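Local coordinates for protein glucose dehydrogenase (PDB 7CDY) that belongs to the glucose/sorbosone dehydrogenase family of beta-propeller proteins and carries a bound calcium ion, at residues R162-A165 against E166-P170; A150-T153 against D154-Q157. All blocks are in the same frame, centred on the assembly; numbering follows the deposited sequence.

Contact 1 (R162-A165 against E166-P170); sequences RLTA and EGAVP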
loop_
_atom_site.group_PDB
_atom_site.type_symbol
_atom_site.label_atom_id
_atom_site.label_comp_id
_atom_site.label_asym_id
_atom_site.label_seq_id
_atom_site.Cartn_x
_atom_site.Cartn_y
_atom_site.Cartn_z
ATOM N N ARG A 162 1.505 11.548 -7.372
ATOM C CA ARG A 162 0.195 11.609 -8.021
ATOM C C ARG A 162 0.388 11.783 -9.517
ATOM O O ARG A 162 1.053 12.734 -9.952
ATOM C CB ARG A 162 -0.667 12.756 -7.496
ATOM C CG ARG A 162 -2.071 12.741 -8.105
ATOM C CD ARG A 162 -2.950 13.896 -7.640
ATOM N NE ARG A 162 -2.473 15.178 -8.144
ATOM C CZ ARG A 162 -3.223 16.091 -8.759
ATOM N NH1 ARG A 162 -4.512 15.881 -8.985
ATOM N NH2 ARG A 162 -2.660 17.223 -9.146
ATOM N N LEU A 163 -0.210 10.884 -10.304
ATOM C CA LEU A 163 -0.125 10.885 -11.761
ATOM C C LEU A 163 -1.517 10.772 -12.368
ATOM O O LEU A 163 -2.489 10.426 -11.697
ATOM C CB LEU A 163 0.734 9.726 -12.277
ATOM C CG LEU A 163 2.160 9.647 -11.729
ATOM C CD1 LEU A 163 2.829 8.363 -12.190
ATOM C CD2 LEU A 163 2.966 10.867 -12.147
ATOM N N THR A 164 -1.599 11.051 -13.670
ATOM C CA THR A 164 -2.811 10.717 -14.406
ATOM C C THR A 164 -2.899 9.207 -14.611
ATOM O O THR A 164 -1.963 8.453 -14.330
ATOM C CB THR A 164 -2.831 11.387 -15.786
ATOM O OG1 THR A 164 -1.873 10.748 -16.641
ATOM C CG2 THR A 164 -2.535 12.900 -15.685
ATOM N N ALA A 165 -4.041 8.779 -15.161
ATOM C CA ALA A 165 -4.256 7.373 -15.494
ATOM C C ALA A 165 -3.192 6.817 -16.431
ATOM O O ALA A 165 -2.981 5.596 -16.463
ATOM C CB ALA A 165 -5.637 7.211 -16.138
ATOM N N GLU A 166 -2.542 7.668 -17.217
ATOM C CA GLU A 166 -1.513 7.242 -18.150
ATOM C C GLU A 166 -0.106 7.475 -17.626
ATOM O O GLU A 166 0.862 7.256 -18.359
ATOM C CB GLU A 166 -1.691 7.956 -19.500
ATOM C CG GLU A 166 -3.017 7.652 -20.195
ATOM C CD GLU A 166 -3.233 6.170 -20.468
ATOM O OE1 GLU A 166 -2.227 5.447 -20.625
ATOM O OE2 GLU A 166 -4.411 5.761 -20.550
ATOM N N GLY A 167 0.033 7.934 -16.388
ATOM C CA GLY A 167 1.342 8.199 -15.829
ATOM C C GLY A 167 1.894 9.578 -16.106
ATOM O O GLY A 167 3.062 9.826 -15.800
ATOM N N ALA A 168 1.097 10.485 -16.668
ATOM C CA ALA A 168 1.576 11.836 -16.903
ATOM C C ALA A 168 1.491 12.660 -15.620
ATOM O O ALA A 168 0.769 12.324 -14.683
ATOM C CB ALA A 168 0.753 12.503 -18.009
ATOM N N VAL A 169 2.232 13.765 -15.596
ATOM C CA VAL A 169 2.216 14.686 -14.460
ATOM C C VAL A 169 1.025 15.629 -14.565
ATOM O O VAL A 169 0.931 16.385 -15.547
ATOM C CB VAL A 169 3.508 15.510 -14.403
ATOM C CG1 VAL A 169 3.437 16.519 -13.262
ATOM C CG2 VAL A 169 4.704 14.591 -14.232
ATOM N N PRO A 170 0.113 15.648 -13.598
ATOM C CA PRO A 170 -0.929 16.677 -13.573
ATOM C C PRO A 170 -0.313 18.048 -13.356
ATOM O O PRO A 170 0.557 18.221 -12.486
ATOM C CB PRO A 170 -1.801 16.271 -12.374
ATOM C CG PRO A 170 -1.453 14.824 -12.117
ATOM C CD PRO A 170 -0.017 14.706 -12.472
#
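Where strand 160-163 runs out, a type I beta turn from Thr164 to Gly167, followed by a G1 bulge, sends the chain back, and four hydrogen bonds join Thr164 to Glu166, Gly167 and Ala168. The turn is closed by Gly167 N bonding to Thr164 O at 2.9 Å, the donor lying well above the carbonyl plane. The next bond uses Ala168 as partner: Thr164 N gives a nearly straight bond (169°) to Ala168 O, also 2.9 Å long and in the carbonyl plane. The threonine hydroxyl takes up two more N-H groups. With chi1 at 72°, OG1 is turned in over its own backbone, and it accepts from Ala168 N at 3.0 Å and from Glu166 N at 3.2 Å. Gly167 sits in the left-handed region (phi 87°), where a side chain would press on the preceding carbonyl oxygen, and Leu163 lays CD1 3.9 Å from its CA. Beyond the turn, Pro170 lays CB and CG over one face of the Arg162 guanidinium, toward its rim; CB is 3.5 Å from Arg162 NH2. That same NH2 reaches on to Asp172 and Asn173, whereas Glu166 turns its carboxylate to Arg76 and Tyr96. The arrangement is that of a type I turn with a G1 bulge, and within it lies an ST turn, in which the threonine hydroxyl accepts the N-H two residues ahead.

Contact 2 (A150-T153 against D154-Q157); sequences AQET and DKLQ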
loop_
_atom_site.group_PDB
_atom_site.type_symbol
_atom_site.label_atom_id
_atom_site.label_comp_id
_atom_site.label_asym_id
_atom_site.label_seq_id
_atom_site.Cartn_x
_atom_site.Cartn_y
_atom_site.Cartn_z
ATOM N N ALA A 150 14.471 10.659 1.649
ATOM C CA ALA A 150 13.061 11.031 1.756
ATOM C C ALA A 150 12.878 12.544 1.762
ATOM O O ALA A 150 11.827 13.043 1.346
ATOM C CB ALA A 150 12.435 10.408 3.012
ATOM N N GLN A 151 13.889 13.289 2.218
ATOM C CA GLN A 151 13.848 14.743 2.272
ATOM C C GLN A 151 14.307 15.393 0.979
ATOM O O GLN A 151 14.112 16.600 0.811
ATOM C CB GLN A 151 14.749 15.252 3.407
ATOM C CG GLN A 151 14.235 14.910 4.798
ATOM C CD GLN A 151 12.950 15.634 5.106
ATOM O OE1 GLN A 151 12.894 16.869 5.022
ATOM N NE2 GLN A 151 11.892 14.888 5.429
ATOM N N GLU A 152 14.916 14.642 0.070
ATOM C CA GLU A 152 15.553 15.229 -1.101
ATOM C C GLU A 152 14.520 15.401 -2.208
ATOM O O GLU A 152 13.876 14.434 -2.630
ATOM C CB GLU A 152 16.753 14.384 -1.524
ATOM C CG GLU A 152 17.809 14.373 -0.414
ATOM C CD GLU A 152 18.960 13.420 -0.638
ATOM O OE1 GLU A 152 19.243 13.067 -1.793
ATOM O OE2 GLU A 152 19.603 13.034 0.366
ATOM N N THR A 153 14.341 16.641 -2.663
ATOM C CA THR A 153 13.257 16.939 -3.589
ATOM C C THR A 153 13.522 16.432 -4.999
ATOM O O THR A 153 12.582 16.358 -5.795
ATOM C CB THR A 153 12.968 18.440 -3.626
ATOM O OG1 THR A 153 14.118 19.139 -4.113
ATOM C CG2 THR A 153 12.595 18.952 -2.236
ATOM N N ASP A 154 14.764 16.084 -5.324
ATOM C CA ASP A 154 15.108 15.572 -6.643
ATOM C C ASP A 154 15.134 14.047 -6.704
ATOM O O ASP A 154 15.540 13.487 -7.724
ATOM C CB ASP A 154 16.438 16.165 -7.123
ATOM C CG ASP A 154 17.600 15.841 -6.200
ATOM O OD1 ASP A 154 17.377 15.557 -5.004
ATOM O OD2 ASP A 154 18.755 15.894 -6.677
ATOM N N LYS A 155 14.700 13.366 -5.641
ATOM C CA LYS A 155 14.717 11.910 -5.575
ATOM C C LYS A 155 13.322 11.389 -5.261
ATOM O O LYS A 155 12.598 11.978 -4.458
ATOM C CB LYS A 155 15.730 11.429 -4.533
ATOM C CG LYS A 155 17.158 11.738 -4.986
ATOM C CD LYS A 155 18.222 11.187 -4.080
ATOM C CE LYS A 155 19.592 11.653 -4.564
ATOM N NZ LYS A 155 20.602 11.609 -3.479
ATOM N N LEU A 156 12.944 10.274 -5.890
ATOM C CA LEU A 156 11.613 9.708 -5.710
ATOM C C LEU A 156 11.523 8.739 -4.527
ATOM O O LEU A 156 10.527 8.018 -4.386
ATOM C CB LEU A 156 11.113 9.104 -7.023
ATOM C CG LEU A 156 10.826 10.189 -8.059
ATOM C CD1 LEU A 156 10.695 9.578 -9.439
ATOM C CD2 LEU A 156 9.574 10.979 -7.706
ATOM N N GLN A 157 12.508 8.755 -3.647
ATOM C CA GLN A 157 12.476 7.985 -2.415
ATOM C C GLN A 157 11.614 8.680 -1.372
ATOM O O GLN A 157 11.720 9.895 -1.170
ATOM C CB GLN A 157 13.897 7.897 -1.859
ATOM C CG GLN A 157 14.723 6.758 -2.417
ATOM C CD GLN A 157 15.092 6.975 -3.866
ATOM O OE1 GLN A 157 15.332 8.116 -4.305
ATOM N NE2 GLN A 157 15.132 5.887 -4.627
HETATM O O HOH W 1 19.466 15.846 -3.316
#
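Glu152 and Lys155 stand at the two ends of a type I beta turn and are joined twice, once through their side chains and once through the backbone. The charged link is a salt bridge: Lys155 NZ lies 2.6 Å from Glu152 OE1 and meets this oxygen nearly along its C-O axis. Both side chains are extended beyond CG and run side by side in the same direction, which also brings Lys155 CD and CE alongside Glu152 OE1, each 3.1 Å from it.

Water forms the second polar link. One molecule donates to Asp154 OD1 at 2.7 Å and to Glu152 OE1 at 3.2 Å, spanning two acid oxygens that are themselves 4.5 Å apart. The aspartate is brought round to this water by chi1 of 60°, which sets CG between its backbone N and carbonyl carbon. The shared water and the lysine ammonium would be expected to ease the repulsion between the two acids.

Backbone contacts complete the turn. Lys155 N bonds to Glu152 O at 3.3 Å, a long bond whose donor sits above the carbonyl plane. At the base of the loop, where its two arms come together again, Ala150 CA makes a nearly linear CA-H...O contact with Gln157 O at 3.4 Å.

The whole lies in the loop between strands 137-140 and 160-163, neighbours in a four-stranded antiparallel sheet. Lys159 NZ draws the backbone oxygens of Glu152, Lys155 and Gln157 together, Thr153 OG1 bonds to Gly180 O, and Gln157 NE2 bonds to Pro117 O, so that the turn is tied to loops before strand 129-131 and before strand 185-187.

Both contacts are turns in loops that serve the same four-stranded antiparallel sheet (129-131, 137-140, 160-163, 185-187), and they come in series along the chain. Contact 2 lies in the connection leading into strand 160-163, and contact 1 forms as that strand ends and the chain sets out for strand 185-187. Their centres are about 18 Å apart and their nearest atoms about 8 Å, without touching. The side chain of Ala150 in contact 2 is about 9 Å from the bound calcium ion, too far to be a ligand. In this beta-propeller, whose sheets are antiparallel, the two turns thus lie in successive connections of one propeller sheet.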